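Local coordinates for cell surface protein (Putative S-layer protein) (Clostridioides difficile R20291, PDB 5NJL) that mediates cell adhesion in vitro and, as a putative S-layer protein of the cell wall, probably contributes to attachment at the bacterial surface, at residues I42-T47 with L73-T78; G81-S86 with K199-V204. All coordinates share one frame; numbering follows the deposited sequence.

How the interactions relate
Interactions 1 and 2 are neighbours in the fold, one in the core of a sheet and one at the surface beyond it. Interaction 1 is a buried pairing of strands 40-45 and 72-79, held by paired backbone hydrogen bonds and by aliphatic packing beneath two helices. Interaction 2 begins just past strand 72-79, where residues 81-86 meet the run that leads into strand 204-212, the other neighbour of 72-79 in the sheet. There the backbones no longer bond to each other: one isoleucine supplies most of the contact, and sulfate ions bind backbone amides and a histidine at its margins. Thr-78 of interaction 1 packs on Asp-203 and Val-204 of interaction 2, although the two centres lie about 22 Å apart.

Interaction 1: I42-T47 with L73-T78; sequences IKVGET and LIVTIT
Ile-42 and Ile-77 face each other as a non-hydrogen-bonded antiparallel pair, their side chains side by side and pointing the same way. The CD1 methyl of Ile-42 reaches across to Ile-77 CG2 at 4.1 Å, while its other branch, CG2, anti to the backbone N, lies obliquely against Val-75 CG1 at 3.9 Å. One isoleucine thus spans two residues of the facing strand. Further along the same face, Val-44 repeats the scheme with Leu-73: CG1, anti to its own backbone N (chi1 -176°), leans on Leu-73 CG at 3.7 Å. Helix 14-25 covers the two isoleucines, whereas helix 57-65 packs on Val-44, Leu-73 and Val-75.

The other face is more polar. Thr-76 OG1 sits 3.4 Å from Lys-43 CB, alongside the first carbons of a lysine chain that runs on extended and away from the partner strand. Backbone bonds join Lys-43 to Thr-76 and Gly-45 to Ile-74 in both directions. The shortest, from Ile-74 N to Gly-45 O at 2.7 Å, is nearly straight at 171°. Past Gly-45 the strand ends, and Ile-74 CG1 rests 3.8 Å from Glu-46 O.

With strand 52-54 beyond 40-45 and strand 204-212 beyond 72-79, this pair lies in the interior of a mixed five-stranded sheet backed by helices on its apolar face, a two-layer alpha/beta arrangement.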
loop_
_atom_site.group_PDB
_atom_site.type_symbol
_atom_site.label_atom_id
_atom_site.label_comp_id
_atom_site.label_asym_id
_atom_site.label_seq_id
_atom_site.Cartn_x
_atom_site.Cartn_y
_atom_site.Cartn_z
ATOM N N ILE A 42 -5.263 -9.213 7.690
ATOM C CA ILE A 42 -4.341 -9.127 8.826
ATOM C C ILE A 42 -3.644 -10.460 8.934
ATOM O O ILE A 42 -4.292 -11.525 8.897
ATOM C CB ILE A 42 -5.077 -8.831 10.146
ATOM C CG1 ILE A 42 -6.018 -7.646 9.997
ATOM C CG2 ILE A 42 -4.077 -8.610 11.287
ATOM C CD1 ILE A 42 -5.370 -6.350 9.584
ATOM N N LYS A 43 -2.319 -10.418 9.045
ATOM C CA LYS A 43 -1.554 -11.617 9.233
ATOM C C LYS A 43 -0.716 -11.471 10.513
ATOM O O LYS A 43 -0.338 -10.369 10.899
ATOM C CB LYS A 43 -0.638 -11.901 8.049
ATOM C CG LYS A 43 -1.312 -12.196 6.728
ATOM C CD LYS A 43 -0.243 -12.589 5.719
ATOM C CE LYS A 43 -0.802 -12.648 4.314
ATOM N NZ LYS A 43 0.140 -13.380 3.424
ATOM N N VAL A 44 -0.523 -12.583 11.188
ATOM C CA VAL A 44 0.200 -12.620 12.484
ATOM C C VAL A 44 1.083 -13.850 12.475
ATOM O O VAL A 44 0.670 -14.913 12.014
ATOM C CB VAL A 44 -0.766 -12.703 13.691
ATOM C CG1 VAL A 44 0.001 -12.632 15.008
ATOM C CG2 VAL A 44 -1.768 -11.573 13.644
ATOM N N GLY A 45 2.313 -13.700 12.967
ATOM C CA GLY A 45 3.207 -14.846 13.153
ATOM C C GLY A 45 4.439 -14.457 13.959
ATOM O O GLY A 45 4.665 -13.269 14.236
ATOM N N GLU A 46 5.230 -15.457 14.332
ATOM C CA GLU A 46 6.459 -15.221 15.121
ATOM C C GLU A 46 7.492 -14.453 14.320
ATOM O O GLU A 46 8.225 -13.625 14.886
ATOM C CB GLU A 46 7.068 -16.546 15.604
ATOM C CG GLU A 46 6.263 -17.230 16.706
ATOM C CD GLU A 46 6.486 -18.739 16.769
ATOM O OE1 GLU A 46 7.577 -19.210 16.362
ATOM O OE2 GLU A 46 5.562 -19.458 17.217
ATOM N N THR A 47 7.543 -14.731 13.008
ATOM C CA THR A 47 8.467 -14.065 12.087
ATOM C C THR A 47 7.780 -13.747 10.761
ATOM O O THR A 47 6.676 -14.237 10.496
ATOM C CB THR A 47 9.664 -14.977 11.764
ATOM O OG1 THR A 47 9.212 -16.112 11.002
ATOM C CG2 THR A 47 10.350 -15.458 13.064
ATOM N N LEU A 73 6.143 -10.957 18.218
ATOM C CA LEU A 73 5.075 -11.328 17.288
ATOM C C LEU A 73 5.097 -10.259 16.194
ATOM O O LEU A 73 5.318 -9.085 16.501
ATOM C CB LEU A 73 3.748 -11.264 18.050
ATOM C CG LEU A 73 2.525 -12.078 17.690
ATOM C CD1 LEU A 73 2.874 -13.558 17.562
ATOM C CD2 LEU A 73 1.454 -11.852 18.757
ATOM N N ILE A 74 4.881 -10.657 14.943
ATOM C CA ILE A 74 4.823 -9.721 13.820
ATOM C C ILE A 74 3.375 -9.657 13.343
ATOM O O ILE A 74 2.759 -10.696 13.183
ATOM C CB ILE A 74 5.713 -10.201 12.643
ATOM C CG1 ILE A 74 7.173 -10.405 13.088
ATOM C CG2 ILE A 74 5.668 -9.213 11.478
ATOM C CD1 ILE A 74 7.897 -9.124 13.434
ATOM N N VAL A 75 2.843 -8.449 13.166
ATOM C CA VAL A 75 1.496 -8.246 12.608
ATOM C C VAL A 75 1.645 -7.437 11.311
ATOM O O VAL A 75 2.243 -6.354 11.341
ATOM C CB VAL A 75 0.587 -7.470 13.587
ATOM C CG1 VAL A 75 -0.797 -7.238 13.001
ATOM C CG2 VAL A 75 0.491 -8.190 14.934
ATOM N N THR A 76 1.119 -7.951 10.191
ATOM C CA THR A 76 1.048 -7.152 8.946
ATOM C C THR A 76 -0.384 -6.779 8.599
ATOM O O THR A 76 -1.304 -7.559 8.825
ATOM C CB THR A 76 1.737 -7.845 7.763
ATOM O OG1 THR A 76 1.004 -8.999 7.349
ATOM C CG2 THR A 76 3.158 -8.261 8.151
ATOM N N ILE A 77 -0.561 -5.544 8.158
ATOM C CA ILE A 77 -1.858 -4.982 7.796
ATOM C C ILE A 77 -1.777 -4.667 6.298
ATOM O O ILE A 77 -0.937 -3.850 5.871
ATOM C CB ILE A 77 -2.132 -3.713 8.598
ATOM C CG1 ILE A 77 -2.071 -4.011 10.116
ATOM C CG2 ILE A 77 -3.456 -3.056 8.192
ATOM C CD1 ILE A 77 -2.360 -2.800 10.975
ATOM N N THR A 78 -2.619 -5.341 5.524
ATOM C CA THR A 78 -2.742 -5.147 4.084
ATOM C C THR A 78 -4.166 -4.651 3.742
ATOM O O THR A 78 -5.148 -5.241 4.171
ATOM C CB THR A 78 -2.420 -6.450 3.350
ATOM O OG1 THR A 78 -1.110 -6.899 3.719
ATOM C CG2 THR A 78 -2.458 -6.262 1.833
#

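Interaction 2: G81-S86 with K199-V204; sequences GHITNS and KNIDDV. With SO4 (sulfate ion), chain F; SO4 (sulfate ion), chain G; SO4 (sulfate ion), chain C.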
loop_
_atom_site.group_PDB
_atom_site.type_symbol
_atom_site.label_atom_id
_atom_site.label_comp_id
_atom_site.label_asym_id
_atom_site.label_seq_id
_atom_site.Cartn_x
_atom_site.Cartn_y
_atom_site.Cartn_z
ATOM N N GLY A 81 -7.533 -3.464 -1.280
ATOM C CA GLY A 81 -7.827 -2.591 -2.413
ATOM C C GLY A 81 -9.271 -2.170 -2.348
ATOM O O GLY A 81 -10.162 -3.009 -2.491
ATOM N N HIS A 82 -9.495 -0.884 -2.106
ATOM C CA HIS A 82 -10.837 -0.339 -2.057
ATOM C C HIS A 82 -10.904 1.088 -2.567
ATOM O O HIS A 82 -9.895 1.796 -2.624
ATOM C CB HIS A 82 -11.391 -0.430 -0.626
ATOM C CG HIS A 82 -10.708 0.460 0.356
ATOM N ND1 HIS A 82 -9.439 0.216 0.835
ATOM C CD2 HIS A 82 -11.128 1.595 0.962
ATOM C CE1 HIS A 82 -9.110 1.174 1.691
ATOM N NE2 HIS A 82 -10.111 2.022 1.779
ATOM N N ILE A 83 -12.099 1.508 -2.944
ATOM C CA ILE A 83 -12.332 2.885 -3.377
ATOM C C ILE A 83 -13.798 3.173 -3.162
ATOM O O ILE A 83 -14.605 2.255 -3.156
ATOM C CB ILE A 83 -11.934 3.051 -4.873
ATOM C CG1 ILE A 83 -11.526 4.493 -5.198
ATOM C CG2 ILE A 83 -13.033 2.571 -5.811
ATOM C CD1 ILE A 83 -10.937 4.645 -6.597
ATOM N N THR A 84 -14.147 4.434 -2.985
ATOM C CA THR A 84 -15.541 4.851 -2.978
ATOM C C THR A 84 -16.044 5.145 -4.397
ATOM O O THR A 84 -15.449 5.955 -5.101
ATOM C CB THR A 84 -15.704 6.092 -2.085
ATOM O OG1 THR A 84 -15.302 5.741 -0.762
ATOM C CG2 THR A 84 -17.147 6.556 -2.060
ATOM N N ASN A 85 -17.102 4.471 -4.830
ATOM C CA ASN A 85 -17.612 4.616 -6.188
ATOM C C ASN A 85 -18.627 5.782 -6.279
ATOM O O ASN A 85 -18.877 6.468 -5.297
ATOM C CB ASN A 85 -18.153 3.281 -6.731
ATOM C CG ASN A 85 -19.477 2.848 -6.119
ATOM O OD1 ASN A 85 -20.112 3.571 -5.341
ATOM N ND2 ASN A 85 -19.899 1.637 -6.469
ATOM N N SER A 86 -19.214 5.971 -7.445
ATOM C CA SER A 86 -20.071 7.138 -7.700
ATOM C C SER A 86 -21.397 7.041 -6.949
ATOM O O SER A 86 -22.073 8.029 -6.772
ATOM C CB SER A 86 -20.281 7.303 -9.216
ATOM O OG SER A 86 -20.989 6.181 -9.794
ATOM N N LYS A 199 -11.413 -3.324 -12.813
ATOM C CA LYS A 199 -10.414 -4.323 -12.490
ATOM C C LYS A 199 -10.270 -4.367 -10.987
ATOM O O LYS A 199 -10.509 -3.383 -10.308
ATOM C CB LYS A 199 -9.073 -3.943 -13.108
ATOM C CG LYS A 199 -9.039 -4.080 -14.637
ATOM C CD LYS A 199 -7.595 -4.020 -15.135
ATOM C CE LYS A 199 -7.490 -4.012 -16.655
ATOM N NZ LYS A 199 -8.256 -5.133 -17.278
ATOM N N ASN A 200 -9.845 -5.511 -10.476
ATOM C CA ASN A 200 -9.588 -5.668 -9.046
ATOM C C ASN A 200 -8.543 -4.662 -8.605
ATOM O O ASN A 200 -7.485 -4.563 -9.220
ATOM C CB ASN A 200 -9.127 -7.121 -8.757
ATOM C CG ASN A 200 -9.117 -7.444 -7.275
ATOM O OD1 ASN A 200 -9.974 -6.982 -6.516
ATOM N ND2 ASN A 200 -8.162 -8.247 -6.859
ATOM N N ILE A 201 -8.836 -3.880 -7.569
ATOM C CA ILE A 201 -7.888 -2.892 -7.071
ATOM C C ILE A 201 -6.747 -3.644 -6.359
ATOM O O ILE A 201 -7.003 -4.606 -5.628
ATOM C CB ILE A 201 -8.544 -1.892 -6.109
ATOM C CG1 ILE A 201 -9.660 -1.098 -6.828
ATOM C CG2 ILE A 201 -7.513 -0.931 -5.538
ATOM C CD1 ILE A 201 -10.625 -0.417 -5.895
ATOM N N ASP A 202 -5.500 -3.220 -6.591
ATOM C CA ASP A 202 -4.347 -3.943 -6.054
ATOM C C ASP A 202 -4.254 -3.762 -4.539
ATOM O O ASP A 202 -4.595 -2.676 -4.000
ATOM C CB ASP A 202 -3.027 -3.437 -6.653
ATOM C CG ASP A 202 -2.869 -3.763 -8.154
ATOM O OD1 ASP A 202 -3.625 -4.590 -8.719
ATOM O OD2 ASP A 202 -1.946 -3.182 -8.753
ATOM N N ASP A 203 -3.720 -4.796 -3.880
ATOM C CA ASP A 203 -3.316 -4.709 -2.467
ATOM C C ASP A 203 -2.390 -3.528 -2.237
ATOM O O ASP A 203 -1.646 -3.144 -3.130
ATOM C CB ASP A 203 -2.522 -5.930 -2.026
ATOM C CG ASP A 203 -3.349 -7.151 -1.870
ATOM O OD1 ASP A 203 -4.593 -7.117 -2.028
ATOM O OD2 ASP A 203 -2.727 -8.194 -1.574
ATOM N N VAL A 204 -2.447 -2.965 -1.039
ATOM C CA VAL A 204 -1.489 -1.975 -0.560
ATOM C C VAL A 204 -1.074 -2.446 0.846
ATOM O O VAL A 204 -1.897 -2.490 1.744
ATOM C CB VAL A 204 -2.095 -0.555 -0.448
ATOM C CG1 VAL A 204 -1.023 0.444 -0.023
ATOM C CG2 VAL A 204 -2.782 -0.112 -1.751
HETATM S S SO4 F . -3.096 -7.765 -6.150
HETATM O O1 SO4 F . -4.566 -7.574 -6.319
HETATM O O2 SO4 F . -2.821 -9.181 -5.798
HETATM O O3 SO4 F . -2.562 -6.874 -5.097
HETATM O O4 SO4 F . -2.407 -7.440 -7.424
HETATM S S SO4 G . -8.828 -8.188 -12.733
HETATM O O1 SO4 G . -8.529 -9.351 -11.859
HETATM O O2 SO4 G . -10.299 -8.062 -12.887
HETATM O O3 SO4 G . -8.251 -6.982 -12.108
HETATM O O4 SO4 G . -8.208 -8.382 -14.068
HETATM S S SO4 C . -9.880 5.114 3.572
HETATM O O1 SO4 C . -10.920 4.089 3.366
HETATM O O2 SO4 C . -9.599 5.259 5.020
HETATM O O3 SO4 C . -10.361 6.411 3.034
HETATM O O4 SO4 C . -8.653 4.685 2.851
#
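Ile-201 packs against Gly-81 and Ile-83 where two extended segments pass each other just beyond the mixed five-stranded sheet: 81-86 continues from strand 72-79, while residues 199-204 lead into the adjacent strand 204-212. The tight part is small and apolar. Ile-201 CG2 lies 3.6 Å from Gly-81 CA. A side chain on Gly-81 would run into Ile-201 O, and its phi/psi of 104°/113° would also press a CB against the preceding carbonyl. The longer branch of Ile-201 continues almost fully extended at chi2 (162°), which carries CD1 past the glycine to His-82 C at 3.7 Å and to Ile-83 CG2 at 3.8 Å. The two isoleucine side chains cross at about a right angle, with CD1 of Ile-201 meeting CB and CG2 of Ile-83. Ile-83 bonds through its backbone with Val-91, and Ile-201 with Ala-92.

The looser margins are polar and hold ions probably from the crystallisation liquor. On 199-204, backbone amides hold two sulfates: Asn-200 N donates to O3 of sulfate G, and Asp-203 N to O3 of sulfate F, both at 2.7 Å. The carboxylate of Asp-202 stands near sulfate F as well, a juxtaposition of like charges which the N-H of Asp-203 may partly offset. On 81-86, the CB of His-82 points away from the 199-204 segment, and the ring edge meets sulfate C in plane. Its ND1 is hydrogen-bonded to Asp-79, which could help the ring carry a positive charge, and NE2 donates to O1 of sulfate C at 2.7 Å and, weakly, to its O4 at 3.2 Å.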